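Protein adenylyltransferase MntA (PDB 6M6U) neutralises its cognate toxin HepT mainly by transferring three AMP units in succession from ATP to a toxin tyrosine, using magnesium. Local coordinates at residues Ile17-Ser28 with Ile40-Leu50; Ser79-Val87 with Phe103-Leu114. The protein carries 2 engineered substitutions. All blocks are in the same frame, centred on the assembly; numbering follows the deposited sequence.

Interaction 1 (Ile17-Ser28 with Ile40-Leu50); sequences IPKLQLIYLFGS and IEIAVLAADTL. Engineered in segment 40-50: E41 (natural residue Asp).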
loop_
_atom_site.group_PDB
_atom_site.type_symbol
_atom_site.label_atom_id
_atom_site.label_comp_id
_atom_site.label_asym_id
_atom_site.label_seq_id
_atom_site.Cartn_x
_atom_site.Cartn_y
_atom_site.Cartn_z
ATOM N N ILE E 17 -5.667 -23.768 -18.986
ATOM C CA ILE E 17 -4.258 -24.156 -18.919
ATOM C C ILE E 17 -4.016 -25.395 -19.771
ATOM O O ILE E 17 -4.524 -26.478 -19.448
ATOM C CB ILE E 17 -3.812 -24.397 -17.468
ATOM C CG1 ILE E 17 -4.000 -23.128 -16.639
ATOM C CG2 ILE E 17 -2.353 -24.825 -17.436
ATOM C CD1 ILE E 17 -3.660 -23.293 -15.176
ATOM N N PRO E 18 -3.246 -25.290 -20.851
ATOM C CA PRO E 18 -2.955 -26.477 -21.662
ATOM C C PRO E 18 -2.113 -27.485 -20.896
ATOM O O PRO E 18 -1.205 -27.120 -20.144
ATOM C CB PRO E 18 -2.185 -25.909 -22.860
ATOM C CG PRO E 18 -1.587 -24.638 -22.349
ATOM C CD PRO E 18 -2.593 -24.079 -21.379
ATOM N N LYS E 19 -2.428 -28.765 -21.099
ATOM C CA LYS E 19 -1.645 -29.873 -20.544
ATOM C C LYS E 19 -1.524 -29.768 -19.026
ATOM O O LYS E 19 -0.472 -30.051 -18.446
ATOM C CB LYS E 19 -0.264 -29.950 -21.194
ATOM C CG LYS E 19 -0.303 -30.155 -22.694
ATOM C CD LYS E 19 1.039 -29.828 -23.307
ATOM C CE LYS E 19 1.400 -28.375 -23.045
ATOM N NZ LYS E 19 2.855 -28.142 -23.210
ATOM N N LEU E 20 -2.610 -29.348 -18.382
ATOM C CA LEU E 20 -2.648 -29.273 -16.929
ATOM C C LEU E 20 -2.448 -30.658 -16.324
ATOM O O LEU E 20 -2.905 -31.662 -16.873
ATOM C CB LEU E 20 -3.980 -28.680 -16.484
ATOM C CG LEU E 20 -4.184 -28.319 -15.019
ATOM C CD1 LEU E 20 -3.165 -27.284 -14.583
ATOM C CD2 LEU E 20 -5.598 -27.787 -14.846
ATOM N N GLN E 21 -1.759 -30.711 -15.200
ATOM C CA GLN E 21 -1.477 -32.000 -14.579
ATOM C C GLN E 21 -1.915 -32.079 -13.126
ATOM O O GLN E 21 -2.343 -33.146 -12.682
ATOM C CB GLN E 21 0.025 -32.322 -14.679
ATOM C CG GLN E 21 0.520 -32.517 -16.102
ATOM C CD GLN E 21 2.033 -32.476 -16.210
ATOM O OE1 GLN E 21 2.726 -32.127 -15.255
ATOM N NE2 GLN E 21 2.551 -32.826 -17.380
ATOM N N LEU E 22 -1.807 -30.989 -12.369
ATOM C CA LEU E 22 -2.123 -31.013 -10.949
ATOM C C LEU E 22 -2.753 -29.691 -10.548
ATOM O O LEU E 22 -2.285 -28.629 -10.964
ATOM C CB LEU E 22 -0.865 -31.274 -10.100
ATOM C CG LEU E 22 -0.194 -32.647 -10.229
ATOM C CD1 LEU E 22 1.227 -32.617 -9.685
ATOM C CD2 LEU E 22 -1.002 -33.741 -9.536
ATOM N N ILE E 23 -3.819 -29.759 -9.750
ATOM C CA ILE E 23 -4.410 -28.593 -9.097
ATOM C C ILE E 23 -4.390 -28.836 -7.595
ATOM O O ILE E 23 -4.859 -29.881 -7.128
ATOM C CB ILE E 23 -5.852 -28.323 -9.567
ATOM C CG1 ILE E 23 -5.908 -28.037 -11.066
ATOM C CG2 ILE E 23 -6.450 -27.161 -8.793
ATOM C CD1 ILE E 23 -7.306 -27.757 -11.567
ATOM N N TYR E 24 -3.855 -27.876 -6.845
ATOM C CA TYR E 24 -3.878 -27.913 -5.389
ATOM C C TYR E 24 -4.495 -26.640 -4.851
ATOM O O TYR E 24 -4.199 -25.540 -5.332
ATOM C CB TYR E 24 -2.485 -28.043 -4.764
ATOM C CG TYR E 24 -1.767 -29.320 -5.081
ATOM C CD1 TYR E 24 -2.066 -30.493 -4.406
ATOM C CD2 TYR E 24 -0.775 -29.348 -6.046
ATOM C CE1 TYR E 24 -1.402 -31.663 -4.696
ATOM C CE2 TYR E 24 -0.109 -30.507 -6.340
ATOM C CZ TYR E 24 -0.426 -31.663 -5.666
ATOM O OH TYR E 24 0.247 -32.822 -5.967
ATOM N N LEU E 25 -5.339 -26.804 -3.844
ATOM C CA LEU E 25 -5.700 -25.720 -2.951
ATOM C C LEU E 25 -4.768 -25.808 -1.750
ATOM O O LEU E 25 -4.554 -26.898 -1.211
ATOM C CB LEU E 25 -7.165 -25.848 -2.530
ATOM C CG LEU E 25 -7.851 -24.711 -1.785
ATOM C CD1 LEU E 25 -8.044 -23.495 -2.694
ATOM C CD2 LEU E 25 -9.182 -25.208 -1.238
ATOM N N PHE E 26 -4.174 -24.682 -1.360
ATOM C CA PHE E 26 -3.286 -24.686 -0.204
ATOM C C PHE E 26 -3.520 -23.409 0.595
ATOM O O PHE E 26 -4.427 -22.623 0.306
ATOM C CB PHE E 26 -1.816 -24.871 -0.625
ATOM C CG PHE E 26 -1.211 -23.685 -1.344
ATOM C CD1 PHE E 26 -0.308 -22.853 -0.693
ATOM C CD2 PHE E 26 -1.513 -23.425 -2.677
ATOM C CE1 PHE E 26 0.264 -21.766 -1.346
ATOM C CE2 PHE E 26 -0.946 -22.339 -3.339
ATOM C CZ PHE E 26 -0.054 -21.508 -2.669
ATOM N N GLY E 27 -2.709 -23.220 1.631
ATOM C CA GLY E 27 -2.869 -22.043 2.449
ATOM C C GLY E 27 -4.111 -22.112 3.318
ATOM O O GLY E 27 -4.588 -23.181 3.710
ATOM N N SER E 28 -4.658 -20.932 3.595
ATOM C CA SER E 28 -5.714 -20.819 4.591
ATOM C C SER E 28 -6.995 -21.521 4.153
ATOM O O SER E 28 -7.672 -22.129 4.980
ATOM C CB SER E 28 -5.973 -19.345 4.895
ATOM O OG SER E 28 -6.510 -18.661 3.774
ATOM N N ILE E 40 -7.415 -16.737 -1.817
ATOM C CA ILE E 40 -7.464 -18.157 -2.136
ATOM C C ILE E 40 -6.161 -18.495 -2.848
ATOM O O ILE E 40 -5.804 -17.858 -3.845
ATOM C CB ILE E 40 -8.689 -18.484 -3.002
ATOM C CG1 ILE E 40 -9.967 -18.011 -2.300
ATOM C CG2 ILE E 40 -8.757 -19.973 -3.299
ATOM C CD1 ILE E 40 -11.168 -17.947 -3.195
ATOM N N GLU E 41 -5.425 -19.464 -2.310
ATOM C CA GLU E 41 -4.109 -19.830 -2.817
ATOM C C GLU E 41 -4.220 -21.148 -3.568
ATOM O O GLU E 41 -4.592 -22.175 -2.986
ATOM C CB GLU E 41 -3.092 -19.917 -1.679
ATOM C CG GLU E 41 -2.716 -18.554 -1.104
ATOM C CD GLU E 41 -1.980 -18.637 0.220
ATOM O OE1 GLU E 41 -0.761 -18.916 0.224
ATOM O OE2 GLU E 41 -2.626 -18.420 1.267
ATOM N N ILE E 42 -3.907 -21.112 -4.859
ATOM C CA ILE E 42 -4.044 -22.261 -5.744
ATOM C C ILE E 42 -2.715 -22.497 -6.447
ATOM O O ILE E 42 -2.069 -21.552 -6.916
ATOM C CB ILE E 42 -5.175 -22.045 -6.772
ATOM C CG1 ILE E 42 -6.489 -21.744 -6.054
ATOM C CG2 ILE E 42 -5.321 -23.268 -7.684
ATOM C CD1 ILE E 42 -7.509 -21.058 -6.931
ATOM N N ALA E 43 -2.308 -23.759 -6.520
ATOM C CA ALA E 43 -1.085 -24.156 -7.194
ATOM C C ALA E 43 -1.429 -25.120 -8.320
ATOM O O ALA E 43 -2.306 -25.977 -8.173
ATOM C CB ALA E 43 -0.100 -24.812 -6.225
ATOM N N VAL E 44 -0.736 -24.975 -9.443
ATOM C CA VAL E 44 -0.961 -25.822 -10.604
ATOM C C VAL E 44 0.382 -26.299 -11.128
ATOM O O VAL E 44 1.403 -25.611 -11.018
ATOM C CB VAL E 44 -1.747 -25.097 -11.721
ATOM C CG1 VAL E 44 -3.195 -24.900 -11.305
ATOM C CG2 VAL E 44 -1.100 -23.759 -12.042
ATOM N N LEU E 45 0.376 -27.503 -11.683
ATOM C CA LEU E 45 1.487 -28.016 -12.463
ATOM C C LEU E 45 0.954 -28.348 -13.844
ATOM O O LEU E 45 -0.030 -29.084 -13.972
ATOM C CB LEU E 45 2.116 -29.254 -11.817
ATOM C CG LEU E 45 3.378 -29.799 -12.500
ATOM C CD1 LEU E 45 4.533 -28.811 -12.375
ATOM C CD2 LEU E 45 3.765 -31.152 -11.927
ATOM N N ALA E 46 1.578 -27.778 -14.864
ATOM C CA ALA E 46 1.301 -28.108 -16.249
ATOM C C ALA E 46 2.573 -28.655 -16.887
ATOM O O ALA E 46 3.656 -28.616 -16.294
ATOM C CB ALA E 46 0.786 -26.883 -17.016
ATOM N N ALA E 47 2.434 -29.165 -18.114
ATOM C CA ALA E 47 3.593 -29.702 -18.822
ATOM C C ALA E 47 4.660 -28.632 -19.031
ATOM O O ALA E 47 5.857 -28.900 -18.868
ATOM C CB ALA E 47 3.166 -30.301 -20.162
ATOM N N ASP E 48 4.250 -27.419 -19.390
ATOM C CA ASP E 48 5.155 -26.289 -19.526
ATOM C C ASP E 48 4.942 -25.299 -18.391
ATOM O O ASP E 48 3.885 -25.263 -17.751
ATOM C CB ASP E 48 4.956 -25.555 -20.857
ATOM C CG ASP E 48 5.061 -26.468 -22.053
ATOM O OD1 ASP E 48 4.292 -26.262 -23.016
ATOM O OD2 ASP E 48 5.908 -27.386 -22.038
ATOM N N THR E 49 5.967 -24.482 -18.157
ATOM C CA THR E 49 5.794 -23.312 -17.312
ATOM C C THR E 49 4.767 -22.388 -17.951
ATOM O O THR E 49 4.743 -22.212 -19.172
ATOM C CB THR E 49 7.115 -22.563 -17.139
ATOM O OG1 THR E 49 7.519 -22.035 -18.406
ATOM C CG2 THR E 49 8.206 -23.481 -16.618
ATOM N N LEU E 50 3.906 -21.807 -17.123
ATOM C CA LEU E 50 2.957 -20.829 -17.622
ATOM C C LEU E 50 3.674 -19.513 -17.872
ATOM O O LEU E 50 4.660 -19.187 -17.207
ATOM C CB LEU E 50 1.817 -20.605 -16.626
ATOM C CG LEU E 50 1.170 -21.801 -15.920
ATOM C CD1 LEU E 50 -0.050 -21.341 -15.133
ATOM C CD2 LEU E 50 0.796 -22.913 -16.888
#

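Interaction 2 (Ser79-Val87 with Phe103-Leu114); sequences STVLCQQVV and FAVKTISMYQHL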
loop_
_atom_site.group_PDB
_atom_site.type_symbol
_atom_site.label_atom_id
_atom_site.label_comp_id
_atom_site.label_asym_id
_atom_site.label_seq_id
_atom_site.Cartn_x
_atom_site.Cartn_y
_atom_site.Cartn_z
ATOM N N SER E 79 9.321 -21.698 -5.781
ATOM C CA SER E 79 10.450 -22.002 -4.921
ATOM C C SER E 79 10.295 -23.392 -4.303
ATOM O O SER E 79 9.209 -23.975 -4.276
ATOM C CB SER E 79 10.573 -20.951 -3.819
ATOM O OG SER E 79 9.710 -21.285 -2.746
ATOM N N THR E 80 11.405 -23.924 -3.793
ATOM C CA THR E 80 11.354 -25.228 -3.136
ATOM C C THR E 80 10.588 -25.155 -1.822
ATOM O O THR E 80 9.849 -26.084 -1.475
ATOM C CB THR E 80 12.769 -25.755 -2.911
ATOM O OG1 THR E 80 13.428 -25.853 -4.171
ATOM C CG2 THR E 80 12.723 -27.142 -2.289
ATOM N N VAL E 81 10.764 -24.062 -1.076
ATOM C CA VAL E 81 9.971 -23.824 0.129
ATOM C C VAL E 81 8.482 -23.873 -0.193
ATOM O O VAL E 81 7.703 -24.565 0.477
ATOM C CB VAL E 81 10.359 -22.475 0.759
ATOM C CG1 VAL E 81 9.289 -22.014 1.741
ATOM C CG2 VAL E 81 11.716 -22.581 1.438
ATOM N N LEU E 82 8.066 -23.139 -1.230
ATOM C CA LEU E 82 6.646 -23.081 -1.563
ATOM C C LEU E 82 6.132 -24.430 -2.054
ATOM O O LEU E 82 5.030 -24.850 -1.681
ATOM C CB LEU E 82 6.387 -21.992 -2.604
ATOM C CG LEU E 82 4.915 -21.751 -2.962
ATOM C CD1 LEU E 82 4.051 -21.632 -1.711
ATOM C CD2 LEU E 82 4.797 -20.489 -3.802
ATOM N N CYS E 83 6.910 -25.131 -2.883
ATOM C CA CYS E 83 6.490 -26.464 -3.307
ATOM C C CYS E 83 6.313 -27.391 -2.112
ATOM O O CYS E 83 5.387 -28.211 -2.086
ATOM C CB CYS E 83 7.495 -27.046 -4.302
ATOM S SG CYS E 83 7.405 -26.313 -5.950
ATOM N N GLN E 84 7.188 -27.278 -1.109
ATOM C CA GLN E 84 7.049 -28.107 0.084
ATOM C C GLN E 84 5.755 -27.792 0.830
ATOM O O GLN E 84 5.072 -28.703 1.314
ATOM C CB GLN E 84 8.261 -27.913 0.997
ATOM C CG GLN E 84 8.148 -28.569 2.370
ATOM C CD GLN E 84 8.520 -30.049 2.365
ATOM O OE1 GLN E 84 8.758 -30.646 1.314
ATOM N NE2 GLN E 84 8.585 -30.640 3.552
ATOM N N GLN E 85 5.399 -26.508 0.931
ATOM C CA GLN E 85 4.158 -26.147 1.615
ATOM C C GLN E 85 2.950 -26.743 0.902
ATOM O O GLN E 85 2.059 -27.320 1.539
ATOM C CB GLN E 85 4.023 -24.627 1.719
ATOM C CG GLN E 85 2.753 -24.204 2.464
ATOM C CD GLN E 85 2.479 -22.705 2.412
ATOM O OE1 GLN E 85 3.331 -21.907 2.016
ATOM N NE2 GLN E 85 1.277 -22.319 2.817
ATOM N N VAL E 86 2.903 -26.613 -0.429
ATOM C CA VAL E 86 1.832 -27.231 -1.211
ATOM C C VAL E 86 1.778 -28.730 -0.947
ATOM O O VAL E 86 0.707 -29.298 -0.716
ATOM C CB VAL E 86 2.024 -26.937 -2.710
ATOM C CG1 VAL E 86 1.033 -27.742 -3.543
ATOM C CG2 VAL E 86 1.871 -25.447 -2.976
ATOM N N VAL E 87 2.943 -29.389 -0.968
ATOM C CA VAL E 87 3.002 -30.832 -0.745
ATOM C C VAL E 87 2.554 -31.178 0.671
ATOM O O VAL E 87 1.931 -32.223 0.906
ATOM C CB VAL E 87 4.427 -31.352 -1.030
ATOM C CG1 VAL E 87 4.638 -32.715 -0.405
ATOM C CG2 VAL E 87 4.684 -31.411 -2.525
ATOM N N PHE E 103 5.532 -35.521 -8.016
ATOM C CA PHE E 103 5.820 -34.161 -7.577
ATOM C C PHE E 103 6.215 -34.121 -6.105
ATOM O O PHE E 103 7.171 -33.429 -5.729
ATOM C CB PHE E 103 4.604 -33.274 -7.836
ATOM C CG PHE E 103 4.707 -31.910 -7.231
ATOM C CD1 PHE E 103 5.638 -31.000 -7.703
ATOM C CD2 PHE E 103 3.866 -31.533 -6.196
ATOM C CE1 PHE E 103 5.735 -29.739 -7.157
ATOM C CE2 PHE E 103 3.954 -30.264 -5.641
ATOM C CZ PHE E 103 4.889 -29.368 -6.122
ATOM N N ALA E 104 5.502 -34.867 -5.259
ATOM C CA ALA E 104 5.793 -34.853 -3.830
ATOM C C ALA E 104 7.185 -35.414 -3.542
ATOM O O ALA E 104 7.960 -34.822 -2.780
ATOM C CB ALA E 104 4.720 -35.636 -3.073
ATOM N N VAL E 105 7.522 -36.554 -4.154
ATOM C CA VAL E 105 8.830 -37.172 -3.931
ATOM C C VAL E 105 9.949 -36.234 -4.373
ATOM O O VAL E 105 10.946 -36.049 -3.664
ATOM C CB VAL E 105 8.910 -38.529 -4.654
ATOM C CG1 VAL E 105 10.357 -38.865 -5.004
ATOM C CG2 VAL E 105 8.320 -39.610 -3.787
ATOM N N LYS E 106 9.801 -35.631 -5.556
ATOM C CA LYS E 106 10.790 -34.659 -6.016
ATOM C C LYS E 106 10.878 -33.467 -5.069
ATOM O O LYS E 106 11.979 -33.010 -4.737
ATOM C CB LYS E 106 10.446 -34.197 -7.433
ATOM C CG LYS E 106 11.296 -33.036 -7.934
ATOM C CD LYS E 106 10.810 -32.530 -9.283
ATOM C CE LYS E 106 11.356 -31.138 -9.582
ATOM N NZ LYS E 106 12.287 -31.122 -10.746
ATOM N N THR E 107 9.729 -32.959 -4.609
ATOM C CA THR E 107 9.722 -31.771 -3.761
ATOM C C THR E 107 10.379 -32.044 -2.411
ATOM O O THR E 107 11.277 -31.310 -1.985
ATOM C CB THR E 107 8.286 -31.279 -3.553
ATOM O OG1 THR E 107 7.723 -30.860 -4.804
ATOM C CG2 THR E 107 8.275 -30.116 -2.576
ATOM N N ILE E 108 9.937 -33.093 -1.721
ATOM C CA ILE E 108 10.431 -33.363 -0.373
ATOM C C ILE E 108 11.930 -33.645 -0.391
ATOM O O ILE E 108 12.664 -33.236 0.518
ATOM C CB ILE E 108 9.637 -34.522 0.250
ATOM C CG1 ILE E 108 8.147 -34.161 0.298
ATOM C CG2 ILE E 108 10.174 -34.851 1.638
ATOM C CD1 ILE E 108 7.255 -35.295 0.745
ATOM N N SER E 109 12.409 -34.337 -1.427
ATOM C CA SER E 109 13.844 -34.570 -1.561
ATOM C C SER E 109 14.604 -33.257 -1.721
ATOM O O SER E 109 15.577 -32.998 -1.003
ATOM C CB SER E 109 14.111 -35.495 -2.745
ATOM O OG SER E 109 15.500 -35.678 -2.927
ATOM N N MET E 110 14.178 -32.419 -2.672
ATOM C CA MET E 110 14.804 -31.110 -2.851
ATOM C C MET E 110 14.728 -30.277 -1.577
ATOM O O MET E 110 15.665 -29.534 -1.255
ATOM C CB MET E 110 14.145 -30.357 -4.007
ATOM C CG MET E 110 14.410 -30.964 -5.372
ATOM S SD MET E 110 13.690 -30.014 -6.720
ATOM C CE MET E 110 14.733 -28.555 -6.726
ATOM N N TYR E 111 13.620 -30.381 -0.841
ATOM C CA TYR E 111 13.491 -29.592 0.378
ATOM C C TYR E 111 14.434 -30.101 1.460
ATOM O O TYR E 111 15.021 -29.306 2.205
ATOM C CB TYR E 111 12.043 -29.597 0.872
ATOM C CG TYR E 111 11.832 -28.699 2.067
ATOM C CD1 TYR E 111 11.872 -29.207 3.358
ATOM C CD2 TYR E 111 11.621 -27.333 1.903
ATOM C CE1 TYR E 111 11.688 -28.391 4.455
ATOM C CE2 TYR E 111 11.433 -26.503 2.994
ATOM C CZ TYR E 111 11.470 -27.040 4.270
ATOM O OH TYR E 111 11.296 -26.228 5.364
ATOM N N GLN E 112 14.601 -31.419 1.554
ATOM C CA GLN E 112 15.519 -31.969 2.545
ATOM C C GLN E 112 16.955 -31.549 2.256
ATOM O O GLN E 112 17.695 -31.189 3.178
ATOM C CB GLN E 112 15.383 -33.488 2.592
ATOM C CG GLN E 112 14.099 -33.933 3.280
ATOM C CD GLN E 112 13.870 -35.424 3.202
ATOM O OE1 GLN E 112 14.601 -36.145 2.526
ATOM N NE2 GLN E 112 12.849 -35.897 3.902
ATOM N N HIS E 113 17.359 -31.564 0.983
ATOM C CA HIS E 113 18.698 -31.093 0.634
ATOM C C HIS E 113 18.849 -29.599 0.872
ATOM O O HIS E 113 19.932 -29.141 1.252
ATOM C CB HIS E 113 19.024 -31.419 -0.823
ATOM C CG HIS E 113 19.433 -32.841 -1.048
ATOM N ND1 HIS E 113 18.573 -33.789 -1.559
ATOM C CD2 HIS E 113 20.608 -33.474 -0.829
ATOM C CE1 HIS E 113 19.204 -34.947 -1.648
ATOM N NE2 HIS E 113 20.440 -34.783 -1.211
ATOM N N LEU E 114 17.781 -28.825 0.658
ATOM C CA LEU E 114 17.849 -27.394 0.937
ATOM C C LEU E 114 18.009 -27.131 2.431
ATOM O O LEU E 114 18.782 -26.253 2.832
ATOM C CB LEU E 114 16.604 -26.688 0.399
ATOM C CG LEU E 114 16.577 -25.202 0.767
ATOM C CD1 LEU E 114 17.734 -24.456 0.092
ATOM C CD2 LEU E 114 15.227 -24.553 0.448
#

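Interaction 1 (Ile17-Ser28 with Ile40-Leu50)
The carbonyl oxygen of L45 is gripped by two successive amides, Q21 N at 2.7 Å and L22 N at 3.1 Å, both in its carbonyl plane. This is a classic beta bulge: one extra residue in strand 20-26 turns Q21 toward strand 40-46, and its amide OE1 lies against L45 CD2. From L22-L45 to L25-I42 the antiparallel pairing is regular, and the bond from Y24 N to A43 O is nearly straight (166°). L22 and L45 point the same way, with CD1 of L22 3.7 Å from CD2 of L45. These are central strands of the nucleotidyltransferase sheet, and the pair ends at the GSX(10)DXD motif, which begins with G27 and S28 and closes with E41, an engineered replacement of a magnesium-binding Asp. There F26 CG sits between its backbone N and carbonyl carbon (chi1 70°), swinging the ring across the partner strand. E41 CB stands over one ring face, 3.6 Å from the F26 centroid, while A43 offers a small methyl to F26 CE2. On the opposite sheet face, branched I23 and V44 run alongside each other, and L25 CD1 meets I40 CG2 at 3.6 Å; helix 52-66 covers I40 and I42.

Interaction 2 (Ser79-Val87 with Phe103-Leu114)
Q84 lays its amide flat on the Y111 ring where helix 80-87 meets helix 103-114, a helix-helix packing that joins the nucleotidyltransferase fold to the long C-terminal helix. The segment axes approach to 8.9 Å and run at 131° to each other, slightly nearer perpendicular than antiparallel.

Two aromatic rings take part. Q84 starts with CG anti to the backbone N (chi1 172°) and then bends at chi2, which folds the chain over the ring. CG stands above the ring centre, 3.7 Å from the Y111 centroid, in a CH-pi contact, and the amide and ring planes are only 5° apart. Glutamine suits the place because its methylenes and its flat amide can both lie on an aromatic face. The Y111 hydroxyl bonds to D3 of a toxin chain. At the other aromatic residue, C83 SG lies at the edge of the F103 ring, 5.1 Å from its centroid, a sulfur-aromatic contact.

Apolar packing does the rest. V87 is a knob in a hole formed by F103, A104, T107 and I108: CG2 comes to 3.4 Å from F103 CE2, while CG1 meets I108 CD1 at 3.9 Å. The small A104 CB forms one wall of the hole, 4.0 Å from V87 CG1. T80 CG2 rests on the helix backbone beside Y111, and V81 CG2 touches L114 CD2.

Some polar groups bond within their own segment. S79 is the N-cap residue, and its OG accepts from L82 N. T107 turns its methyl to the facing helix, CG2 being 3.4 Å from Q84 N, while its hydroxyl OG1 donates to F103 O at 2.8 Å, reaching it from the face opposite T107 N.

How the interactions relate
Interaction 1 lies in the middle of the fold, its centre about 6 Å from the chain centre, whereas interaction 2 is centred about 12 Å out. The first is knit by backbone hydrogen bonds between strands and has a solvent-exposed end; the second, almost wholly buried, joins two helices by side-chain packing, with methyls also resting on the facing backbone. They share a boundary: helix 80-87 covers the sheet face bearing Y24, F26 and A43, with V86 CG1 3.5 Å from Y24 CD2. F103 also reaches Y24, whose hydroxyl bonds to D100. Interaction 1 holds one metal-site position, engineered E41, with E39 and D71 close by; interaction 2 has far more toxin contacts, though S28 of interaction 1 packs on R59 of a toxin chain.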